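PDB 2O0Y: transcriptional regulator from Rhodococcus sp., which probably binds DNA as an IclR-family transcription factor, using a helix-turn-helix domain joined to a C-terminal domain of the kind that usually senses small effectors. Local coordinates for the interface of chains A and B. Numbering follows the deposited sequence. Chains: chain A/B, Transcriptional regulator.

The interface of chains A and B. Residues chain A 86, 126, 142-143; chain B 80, 83-84, 86.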
loop_
_atom_site.group_PDB
_atom_site.type_symbol
_atom_site.label_atom_id
_atom_site.label_comp_id
_atom_site.label_asym_id
_atom_site.label_seq_id
_atom_site.Cartn_x
_atom_site.Cartn_y
_atom_site.Cartn_z
ATOM N N VAL A 86 -6.451 -3.263 -6.102
ATOM C CA VAL A 86 -5.252 -2.460 -5.693
ATOM C C VAL A 86 -4.936 -2.727 -4.216
ATOM O O VAL A 86 -3.798 -2.924 -3.815
ATOM C CB VAL A 86 -5.514 -0.951 -5.931
ATOM C CG1 VAL A 86 -4.412 -0.082 -5.300
ATOM C CG2 VAL A 86 -5.592 -0.702 -7.486
ATOM N N VAL A 126 9.661 -1.221 -7.889
ATOM C CA VAL A 126 9.700 -0.992 -6.479
ATOM C C VAL A 126 8.393 -1.520 -5.938
ATOM O O VAL A 126 7.344 -1.204 -6.460
ATOM C CB VAL A 126 9.723 0.537 -6.146
ATOM C CG1 VAL A 126 9.717 0.683 -4.618
ATOM C CG2 VAL A 126 11.027 1.099 -6.673
ATOM N N LEU A 142 6.000 3.593 -6.887
ATOM C CA LEU A 142 5.731 2.190 -6.575
ATOM C C LEU A 142 5.072 1.538 -7.775
ATOM O O LEU A 142 4.196 2.135 -8.382
ATOM C CB LEU A 142 4.759 2.162 -5.374
ATOM C CG LEU A 142 4.443 0.853 -4.666
ATOM C CD1 LEU A 142 5.565 0.444 -3.871
ATOM C CD2 LEU A 142 3.270 1.048 -3.703
ATOM N N GLY A 143 5.495 0.318 -8.142
ATOM C CA GLY A 143 4.678 -0.477 -9.122
ATOM C C GLY A 143 4.958 -0.151 -10.577
ATOM O O GLY A 143 4.405 -0.760 -11.463
ATOM N N PRO B 80 3.063 -6.528 -9.361
ATOM C CA PRO B 80 3.473 -5.202 -8.860
ATOM C C PRO B 80 2.854 -4.053 -9.607
ATOM O O PRO B 80 2.726 -2.952 -9.066
ATOM C CB PRO B 80 5.001 -5.200 -9.123
ATOM C CG PRO B 80 5.384 -6.651 -9.216
ATOM C CD PRO B 80 4.196 -7.380 -9.807
ATOM N N LEU B 83 0.264 -2.063 -7.781
ATOM C CA LEU B 83 0.739 -1.194 -6.687
ATOM C C LEU B 83 0.850 0.238 -7.162
ATOM O O LEU B 83 0.961 1.165 -6.358
ATOM C CB LEU B 83 2.126 -1.672 -6.204
ATOM C CG LEU B 83 2.208 -3.074 -5.587
ATOM C CD1 LEU B 83 3.668 -3.360 -5.179
ATOM C CD2 LEU B 83 1.264 -3.143 -4.293
ATOM N N ARG B 84 0.841 0.448 -8.470
ATOM C CA ARG B 84 1.017 1.827 -8.941
ATOM C C ARG B 84 -0.187 2.683 -8.681
ATOM O O ARG B 84 -0.099 3.917 -8.833
ATOM C CB ARG B 84 1.401 1.871 -10.422
ATOM C CG ARG B 84 0.269 1.574 -11.366
ATOM C CD ARG B 84 0.886 1.171 -12.748
ATOM N NE ARG B 84 1.380 2.363 -13.440
ATOM C CZ ARG B 84 2.335 2.379 -14.374
ATOM N NH1 ARG B 84 2.964 1.290 -14.727
ATOM N NH2 ARG B 84 2.680 3.526 -14.923
ATOM N N VAL B 86 -1.823 2.431 -5.593
ATOM C CA VAL B 86 -1.895 2.478 -4.139
ATOM C C VAL B 86 -1.933 3.880 -3.601
ATOM O O VAL B 86 -2.802 4.184 -2.765
ATOM C CB VAL B 86 -0.754 1.670 -3.469
ATOM C CG1 VAL B 86 -0.608 1.998 -1.962
ATOM C CG2 VAL B 86 -1.021 0.193 -3.669
HETATM O O HOH W 1 2.955 4.720 -7.930
#
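A:Leu142, on a loop, lies across B:Leu83 of the 3-10 helix 80-85, in a contact that may belong to the dimer usual for IclR-family regulators; this stretch of chain B probably forms part of the link between the helix-turn-helix and C-terminal domains. In chain B it continues as helix 86-92; in chain A helix 80-93 is continuous, and the interface as a whole is not an exact two-fold. From CB outward, A:Leu142 runs at a slant over B:Leu83: CB skirts the carbonyl O of B:Leu83, and CG packs 3.8 Å from B:Leu83 CB. At the fork, A:Leu142 CD2 comes 3.5 Å from B:Leu83 O and also touches B:Val86 CB. A:Leu142 CD1 turns back towards its own chain, 3.5 Å from A:Val126 O. With CG anti to the backbone N (chi1 -171°), the branch leans over chain B, a place suited to a forked apolar residue. An alanine here would be likely to open a gap over B:Leu83 and deprive B:Val86 of a packing partner. The carbonyl of A:Leu142 also faces chain B: its O lies 3.5 Å from B:Arg84 CB, and a water 2.9 Å from that O reaches B:Arg84 O by a long second leg of 3.3 Å. A:Gly143 adopts a positive phi of 85°, easy for glycine, and its bare CA approaches B:Pro80 O to 3.2 Å; a side chain there would point into chain B and probably clash with that oxygen. B:Pro80 suits the first turn because its ring restricts phi. Farther along, A:Val86 CG1 meets B:Val86 CG2 at 3.8 Å and rests against B:Val86 N; small beta-branched residues probably let the helices approach.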